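Local coordinates for transcriptional regulator, LacI family (Arthrobacter sp., PDB 4RKQ), which regulates transcription as a LacI-family factor, probably working as a dimer and sensing a sugar or related small molecule through its periplasmic-binding-protein-like core, at the interface of chains A and B. Coordinates in Å, arbitrary orientation; residue numbers count along the deposited sequence, not the author numbering. Chains: chain A/B, Transcriptional regulator, LacI family.

Contact 1: the interface of chains A and B. Residues chain A 48-51, 66, 70; chain B 48-51, 66, 70.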
ATOM      1  N   VAL A  48       2.046  -0.170 -18.885  1.00 19.92           N
ATOM      2  CA  VAL A  48       1.200   0.587 -17.963  1.00 14.73           C
ATOM      3  C   VAL A  48       2.073   1.615 -17.224  1.00 18.77           C
ATOM      4  O   VAL A  48       3.199   1.319 -16.788  1.00 15.38           O
ATOM      5  CB  VAL A  48       0.526  -0.296 -16.889  1.00 17.87           C
ATOM      6  CG1 VAL A  48      -0.397   0.522 -15.986  1.00 27.25           C
ATOM      7  CG2 VAL A  48      -0.269  -1.431 -17.507  1.00 30.97           C
ATOM      8  N   VAL A  49       1.559   2.821 -17.106  1.00 15.96           N
ATOM      9  CA  VAL A  49       2.176   3.851 -16.259  1.00 14.09           C
ATOM     10  C   VAL A  49       1.134   4.390 -15.246  1.00 14.72           C
ATOM     11  O   VAL A  49      -0.043   4.617 -15.584  1.00 23.90           O
ATOM     12  CB  VAL A  49       2.730   5.025 -17.061  1.00 31.23           C
ATOM     13  CG1 VAL A  49       4.036   4.606 -17.739  1.00 31.18           C
ATOM     14  CG2 VAL A  49       1.717   5.518 -18.081  1.00 20.77           C
ATOM     15  N   VAL A  50       1.585   4.591 -14.009  1.00 12.52           N
ATOM     16  CA  VAL A  50       0.718   5.039 -12.930  1.00 14.85           C
ATOM     17  C   VAL A  50       1.033   6.503 -12.623  1.00 12.46           C
ATOM     18  O   VAL A  50       2.215   6.853 -12.545  1.00 12.48           O
ATOM     19  CB  VAL A  50       0.938   4.165 -11.673  1.00 17.73           C
ATOM     20  CG1 VAL A  50       0.144   4.722 -10.508  1.00 19.39           C
ATOM     21  CG2 VAL A  50       0.499   2.736 -11.973  1.00 22.89           C
ATOM     22  N   ASP A  51       0.002   7.340 -12.530  1.00 12.99           N
ATOM     23  CA  ASP A  51       0.154   8.724 -12.031  1.00 13.73           C
ATOM     24  C   ASP A  51      -0.623   8.812 -10.691  1.00 15.43           C
ATOM     25  O   ASP A  51      -1.880   8.721 -10.685  1.00 12.81           O
ATOM     26  CB  ASP A  51      -0.431   9.698 -13.022  1.00 11.73           C
ATOM     27  CG  ASP A  51      -0.232  11.177 -12.621  1.00 22.63           C
ATOM     28  OD1 ASP A  51       0.006  11.498 -11.436  1.00 18.51           O
ATOM     29  OD2 ASP A  51      -0.354  12.025 -13.523  1.00 18.69           O
ATOM     30  N   HIS A  66      -1.802  14.811 -18.206  1.00 16.84           N
ATOM     31  CA  HIS A  66      -0.425  14.322 -18.201  1.00 15.22           C
ATOM     32  C   HIS A  66      -0.271  12.987 -18.955  1.00 17.87           C
ATOM     33  O   HIS A  66       0.591  12.821 -19.802  1.00 14.98           O
ATOM     34  CB  HIS A  66      -0.003  14.194 -16.740  1.00 12.02           C
ATOM     35  CG  HIS A  66       1.248  13.429 -16.502  1.00 13.15           C
ATOM     36  ND1 HIS A  66       1.383  12.559 -15.446  1.00 19.24           N
ATOM     37  CD2 HIS A  66       2.455  13.466 -17.114  1.00 21.91           C
ATOM     38  CE1 HIS A  66       2.614  12.068 -15.433  1.00 18.37           C
ATOM     39  NE2 HIS A  66       3.277  12.591 -16.444  1.00 18.23           N
ATOM     40  N   GLN A  70       0.898   9.873 -23.808  1.00 13.43           N
ATOM     41  CA  GLN A  70       1.711   8.675 -23.768  1.00 13.95           C
ATOM     42  C   GLN A  70       0.911   7.398 -23.593  1.00 15.56           C
ATOM     43  O   GLN A  70       1.480   6.345 -23.388  1.00 17.32           O
ATOM     44  CB  GLN A  70       2.847   8.804 -22.754  1.00 24.21           C
ATOM     45  CG  GLN A  70       2.453   8.965 -21.340  1.00 30.61           C
ATOM     46  CD  GLN A  70       3.675   9.028 -20.421  1.00127.52           C
ATOM     47  OE1 GLN A  70       4.392   8.045 -20.211  1.00 36.33           O
ATOM     48  NE2 GLN A  70       3.921  10.195 -19.878  1.00 39.82           N
TER
ATOM     49  N   VAL B  48       5.814  12.791 -12.726  1.00 16.31           N
ATOM     50  CA  VAL B  48       6.333  11.489 -12.373  1.00 13.74           C
ATOM     51  C   VAL B  48       5.390  10.413 -12.939  1.00 15.40           C
ATOM     52  O   VAL B  48       4.165  10.548 -12.891  1.00 17.46           O
ATOM     53  CB  VAL B  48       6.476  11.319 -10.851  1.00 16.65           C
ATOM     54  CG1 VAL B  48       7.186  10.037 -10.500  1.00 18.81           C
ATOM     55  CG2 VAL B  48       7.156  12.527 -10.232  1.00 31.10           C
ATOM     56  N   VAL B  49       6.008   9.393 -13.528  1.00 16.34           N
ATOM     57  CA  VAL B  49       5.308   8.173 -13.896  1.00 21.16           C
ATOM     58  C   VAL B  49       5.950   7.014 -13.189  1.00 20.75           C
ATOM     59  O   VAL B  49       7.191   6.898 -13.166  1.00 16.96           O
ATOM     60  CB  VAL B  49       5.271   7.911 -15.409  1.00 21.17           C
ATOM     61  CG1 VAL B  49       4.299   8.878 -16.092  1.00 29.20           C
ATOM     62  CG2 VAL B  49       6.625   8.026 -16.058  1.00 17.55           C
ATOM     63  N   VAL B  50       5.091   6.137 -12.670  1.00 14.18           N
ATOM     64  CA  VAL B  50       5.513   4.980 -11.899  1.00 11.20           C
ATOM     65  C   VAL B  50       5.313   3.734 -12.771  1.00 13.60           C
ATOM     66  O   VAL B  50       4.251   3.535 -13.356  1.00 14.90           O
ATOM     67  CB  VAL B  50       4.728   4.881 -10.576  1.00 14.23           C
ATOM     68  CG1 VAL B  50       5.148   3.642  -9.781  1.00 19.16           C
ATOM     69  CG2 VAL B  50       4.949   6.103  -9.736  1.00 26.95           C
ATOM     70  N   ASP B  51       6.324   2.885 -12.800  1.00 13.25           N
ATOM     71  CA  ASP B  51       6.246   1.548 -13.426  1.00 13.72           C
ATOM     72  C   ASP B  51       6.453   0.533 -12.329  1.00 15.33           C
ATOM     73  O   ASP B  51       7.548   0.411 -11.800  1.00 15.84           O
ATOM     74  CB  ASP B  51       7.317   1.410 -14.518  1.00 14.55           C
ATOM     75  CG  ASP B  51       7.247   0.086 -15.262  1.00 29.42           C
ATOM     76  OD1 ASP B  51       6.591  -0.827 -14.790  1.00 17.77           O
ATOM     77  OD2 ASP B  51       7.818  -0.050 -16.358  1.00 22.24           O
ATOM     78  N   HIS B  66      11.200   0.731 -20.659  1.00 15.21           N
ATOM     79  CA  HIS B  66       9.833   1.187 -20.923  1.00 19.74           C
ATOM     80  C   HIS B  66       9.732   2.713 -20.689  1.00 16.74           C
ATOM     81  O   HIS B  66       9.172   3.439 -21.500  1.00 17.25           O
ATOM     82  CB  HIS B  66       8.886   0.408 -20.026  1.00 17.40           C
ATOM     83  CG  HIS B  66       7.535   1.015 -19.866  1.00 19.67           C
ATOM     84  ND1 HIS B  66       6.893   1.067 -18.644  1.00 25.29           N
ATOM     85  CD2 HIS B  66       6.710   1.620 -20.755  1.00 25.68           C
ATOM     86  CE1 HIS B  66       5.716   1.643 -18.801  1.00 25.34           C
ATOM     87  NE2 HIS B  66       5.581   1.978 -20.069  1.00 20.62           N
ATOM     88  N   GLN B  70      10.118   8.439 -22.380  1.00 19.47           N
ATOM     89  CA  GLN B  70       9.188   9.422 -21.869  1.00 22.45           C
ATOM     90  C   GLN B  70       9.714  10.254 -20.690  1.00 27.86           C
ATOM     91  O   GLN B  70       8.971  11.068 -20.166  1.00 20.89           O
ATOM     92  CB  GLN B  70       7.914   8.718 -21.367  1.00 28.25           C
ATOM     93  CG  GLN B  70       7.117   7.935 -22.411  1.00 56.83           C
ATOM     94  CD  GLN B  70       6.371   8.787 -23.452  1.00 89.04           C
ATOM     95  OE1 GLN B  70       6.206  10.006 -23.322  1.00 51.73           O
ATOM     96  NE2 GLN B  70       5.890   8.122 -24.486  1.00 95.61           N
TER
HETATM   97  O   HOH W   1       3.953  -1.065 -14.990  1.00 30.56           O
HETATM   98  O   HOH W   2       2.534  11.279 -10.585  1.00 33.32           O
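Two copies of strand 47-52 meet antiparallel in the N-terminal half of the periplasmic-binding-protein-like core, one of the two halves that pair in LacI-family dimers. The tight part is the bridge between A:Val50 and B:Val50. A:Val50 N donates to B:Val50 O at 2.9 Å (162° at H), and B:Val50 N returns the bond to A:Val50 O at 3.0 Å, each donor in the carbonyl plane. The two valines face each other across the axis, CB to CB 4.0 Å. On the other side of the strands CG1 of each Val49 crosses the partner's His66 obliquely, with A:Val49 CG1 3.6 Å from B:His66 CE1. B:His66 has CG anti to the backbone N (chi1 162°), which brings CE1 to 3.2 Å from A:Val48 O, a contact and not a hydrogen bond. B:His66 ND1 donates to B:Asp51 OD2 at 2.7 Å, in the ring plane but above the carboxylate plane, which would favour a proton on ND1. An alanine in place of B:His66 would remove the ring touching A:Val49 and A:Val48 O and would probably leave B:Asp51 less firmly placed. Looser contacts flank the bridge: water 1 links B:Asp51 OD1 to A:Val48 O, and water 2 A:Asp51 OD1 to B:Val48 O. Over the Val49 pair, near the axis, A:Gln70 (CG crowded, chain extended) and B:Gln70 (CG anti to the carbonyl carbon, bent at chi2) stack amides, their unlike shapes matching their poor order.

Contact 2: the interface of chains A and B. Residues chain A 175, 204, 208, 231, 234-235; chain B 231, 233-236, 238.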
ATOM      1  N   ALA A 175      -6.473   6.488   8.970  1.00 19.77           N
ATOM      2  CA  ALA A 175      -6.593   5.642  10.165  1.00 16.62           C
ATOM      3  C   ALA A 175      -6.536   6.486  11.425  1.00 24.30           C
ATOM      4  O   ALA A 175      -7.301   6.260  12.345  1.00 24.43           O
ATOM      5  CB  ALA A 175      -5.516   4.568  10.175  1.00 18.67           C
ATOM      6  N   ALA A 204      -9.355   0.254  10.517  1.00 18.23           N
ATOM      7  CA  ALA A 204      -8.149  -0.036  11.294  1.00 18.43           C
ATOM      8  C   ALA A 204      -8.010   0.971  12.404  1.00 18.38           C
ATOM      9  O   ALA A 204      -7.583   0.643  13.509  1.00 24.05           O
ATOM     10  CB  ALA A 204      -6.921  -0.036  10.400  1.00 20.16           C
ATOM     11  N   LYS A 208      -8.291   0.410  16.778  1.00 24.44           N
ATOM     12  CA  LYS A 208      -7.352   1.008  17.732  0.50 27.11           C
ATOM     13  C   LYS A 208      -8.074   1.840  18.808  1.00 43.04           C
ATOM     14  O   LYS A 208      -7.699   1.832  19.982  1.00 23.03           O
ATOM     15  CB  LYS A 208      -6.316   1.883  16.988  0.50 39.55           C
ATOM     16  CG  LYS A 208      -4.908   1.863  17.564  0.50 52.43           C
ATOM     17  CD  LYS A 208      -3.951   1.019  16.721  0.50 92.94           C
ATOM     18  CE  LYS A 208      -4.141  -0.485  16.910  0.50 68.57           C
ATOM     19  NZ  LYS A 208      -3.008  -1.176  17.591  0.50 22.64           N
ATOM     20  N   LEU A 231      -4.223  -5.776   4.309  1.00 15.51           N
ATOM     21  CA  LEU A 231      -4.009  -5.334   5.700  1.00 25.29           C
ATOM     22  C   LEU A 231      -5.036  -5.969   6.696  1.00 26.96           C
ATOM     23  O   LEU A 231      -4.736  -6.183   7.873  1.00 20.18           O
ATOM     24  CB  LEU A 231      -4.173  -3.809   5.731  1.00 31.65           C
ATOM     25  CG  LEU A 231      -3.584  -2.918   6.816  1.00 55.20           C
ATOM     26  CD1 LEU A 231      -4.197  -1.538   6.738  1.00 46.26           C
ATOM     27  CD2 LEU A 231      -3.780  -3.458   8.201  1.00 66.59           C
ATOM     28  N   LEU A 234      -3.958  -8.895   8.581  1.00 22.28           N
ATOM     29  CA  LEU A 234      -2.812  -8.682   9.479  1.00 24.84           C
ATOM     30  C   LEU A 234      -3.175  -7.979  10.782  1.00 25.58           C
ATOM     31  O   LEU A 234      -2.440  -8.054  11.748  1.00 18.39           O
ATOM     32  CB  LEU A 234      -1.727  -7.870   8.759  1.00 19.99           C
ATOM     33  CG  LEU A 234      -1.287  -8.530   7.425  1.00 23.43           C
ATOM     34  CD1 LEU A 234      -0.195  -7.723   6.767  1.00 22.62           C
ATOM     35  CD2 LEU A 234      -0.815  -9.953   7.634  1.00 30.98           C
ATOM     36  N   LEU A 235      -4.280  -7.246  10.781  1.00 20.74           N
ATOM     37  CA  LEU A 235      -4.810  -6.644  11.993  1.00 17.36           C
ATOM     38  C   LEU A 235      -5.202  -7.708  13.021  1.00 23.68           C
ATOM     39  O   LEU A 235      -5.437  -8.863  12.674  1.00 19.88           O
ATOM     40  CB  LEU A 235      -6.029  -5.802  11.686  1.00 24.30           C
ATOM     41  CG  LEU A 235      -5.796  -4.660  10.688  1.00 25.81           C
ATOM     42  CD1 LEU A 235      -7.089  -3.956  10.336  1.00 25.88           C
ATOM     43  CD2 LEU A 235      -4.808  -3.646  11.203  1.00 24.18           C
TER
ATOM     44  N   LEU B 231       1.682   0.943   8.406  1.00 20.35           N
ATOM     45  CA  LEU B 231       1.002  -0.278   8.878  1.00 20.06           C
ATOM     46  C   LEU B 231       1.410  -0.685  10.292  1.00 19.87           C
ATOM     47  O   LEU B 231       0.598  -1.200  11.063  1.00 21.17           O
ATOM     48  CB  LEU B 231       1.339  -1.380   7.843  1.00 29.72           C
ATOM     49  CG  LEU B 231       1.027  -2.843   7.942  1.00 37.81           C
ATOM     50  CD1 LEU B 231       2.063  -3.494   8.832  1.00 39.07           C
ATOM     51  CD2 LEU B 231      -0.381  -3.033   8.461  1.00 61.18           C
ATOM     52  N   GLU B 233       1.844   0.937  12.881  1.00 21.30           N
ATOM     53  CA  GLU B 233       1.110   1.658  13.941  1.00 18.60           C
ATOM     54  C   GLU B 233      -0.306   1.120  14.123  1.00 22.39           C
ATOM     55  O   GLU B 233      -0.987   1.454  15.096  1.00 26.78           O
ATOM     56  CB  GLU B 233       1.114   3.182  13.654  1.00 26.87           C
ATOM     57  CG  GLU B 233       2.519   3.761  13.769  1.00 41.34           C
ATOM     58  CD  GLU B 233       2.584   5.284  13.710  1.00 92.47           C
ATOM     59  OE1 GLU B 233       1.630   5.906  13.222  1.00 52.56           O
ATOM     60  OE2 GLU B 233       3.604   5.866  14.148  1.00 68.50           O
ATOM     61  N   LEU B 234      -0.721   0.243  13.217  1.00 20.84           N
ATOM     62  CA  LEU B 234      -2.085  -0.261  13.221  1.00 17.24           C
ATOM     63  C   LEU B 234      -2.179  -1.670  13.630  1.00 20.26           C
ATOM     64  O   LEU B 234      -3.283  -2.171  13.872  1.00 24.27           O
ATOM     65  CB  LEU B 234      -2.688  -0.111  11.834  1.00 16.12           C
ATOM     66  CG  LEU B 234      -2.737   1.356  11.342  1.00 21.69           C
ATOM     67  CD1 LEU B 234      -3.237   1.377   9.903  1.00 33.24           C
ATOM     68  CD2 LEU B 234      -3.561   2.262  12.227  1.00 27.19           C
ATOM     69  N   LEU B 235      -1.044  -2.358  13.669  1.00 22.95           N
ATOM     70  CA  LEU B 235      -1.035  -3.704  14.213  1.00 17.72           C
ATOM     71  C   LEU B 235      -1.246  -3.696  15.722  1.00 18.46           C
ATOM     72  O   LEU B 235      -1.047  -2.678  16.390  1.00 21.06           O
ATOM     73  CB  LEU B 235       0.302  -4.404  13.906  1.00 21.94           C
ATOM     74  CG  LEU B 235       0.715  -4.455  12.425  1.00 22.17           C
ATOM     75  CD1 LEU B 235       2.046  -5.154  12.204  1.00 29.39           C
ATOM     76  CD2 LEU B 235      -0.335  -5.099  11.563  1.00 21.63           C
ATOM     77  N   SER B 236      -1.595  -4.868  16.243  1.00 23.39           N
ATOM     78  CA  SER B 236      -1.721  -5.067  17.660  1.00 26.92           C
ATOM     79  C   SER B 236      -1.043  -6.388  18.013  1.00 24.03           C
ATOM     80  O   SER B 236      -1.479  -7.443  17.575  1.00 27.06           O
ATOM     81  CB  SER B 236      -3.194  -5.107  18.051  1.00 29.92           C
ATOM     82  OG  SER B 236      -3.321  -5.044  19.456  1.00 30.85           O
ATOM     83  N   GLN B 238       1.532  -3.009  18.209  1.00 19.63           N
ATOM     84  CA  GLN B 238       2.187  -2.133  17.303  1.00 22.96           C
ATOM     85  C   GLN B 238       3.637  -2.579  17.161  1.00 29.69           C
ATOM     86  O   GLN B 238       4.267  -2.968  18.123  1.00 21.82           O
ATOM     87  CB  GLN B 238       2.087  -0.686  17.802  1.00 22.55           C
ATOM     88  CG  GLN B 238       0.662  -0.125  17.707  1.00 27.47           C
ATOM     89  CD  GLN B 238       0.567   1.353  18.044  1.00 29.79           C
ATOM     90  OE1 GLN B 238      -0.403   1.813  18.649  1.00 39.05           O
ATOM     91  NE2 GLN B 238       1.545   2.092  17.654  1.00 30.56           N
TER
HETATM   92  O   HOH W   3      -1.967  -7.299  14.440  1.00 20.76           O
HETATM   93  O   HOH W   4      -6.078  -1.478  14.192  1.00 23.67           O
HETATM   94  O   HOH W   5      -2.285   0.052  20.147  1.00 37.71           O
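The C-terminal half of the LacI-family, periplasmic-binding-protein-like core supplies this patch, where the 3-10 helix 230-233 and the loop after it meet their copies and two helices of chain A. Apolar packing comes first. B:Leu234 points its forked tip at chain A, its CG anti to the carbonyl carbon. CD2 lies 3.7 Å from A:Ala175 CB, at the start of helix 175-188, and CD1 lies 4.0 Å from A:Ala204 CB on helix 200-212; CD1 also touches A:Ala175 CB, so it meets both alanine methyls. Nearer the axis A:Leu231 and B:Leu231 slide past each other in opposite directions. Their CD2 methyls come tightly to 3.4 Å. Both have CG anti to N, but as modelled they differ at chi2, -167° in A and -80° in B, a difference to be read cautiously because A:Leu231 is poorly ordered. Methyl-to-carbonyl contacts form a separate group: A:Leu235 CD2 rests 3.4 Å from B:Leu234 O, and its twin, B:Leu235 CD2, 3.6 Å from A:Leu234 O. A direct polar contact is made by A:Lys208, also poorly ordered. Its chain is bent at chi2, chi3 and chi4; CD passes B:Glu233 O, and NZ donates a hydrogen bond to B:Leu235 O (2.7 Å) from 50° above the carbonyl plane, not along a lone pair. Water-mediated links complete the patch. Water 5 joins A:Lys208 NZ to the amide oxygen OE1 of B:Gln238, and water 4 joins A:Ala204 O to B:Leu234 O. Water 3 takes the N-H of B:Ser236 almost straight and also meets A:Leu234 O.

Contact 1 and contact 2 lie about 31 Å apart between the centres of their C-alpha atoms and share no residue or secondary-structure element. Both belong to one two-fold symmetric interface, with contact 1 between the N-terminal halves and contact 2 between the C-terminal halves. Strand 47-52 and helix 60-67 serve the first; 3-10 helix 230-233 and helices 175-188 and 200-212 serve the second. Two such separated patches would fix the relative orientation of both halves, consistent with the LacI-family dimer, in which ligand-driven movement of one half against the other could alter the pairing, although this structure alone does not show such a change.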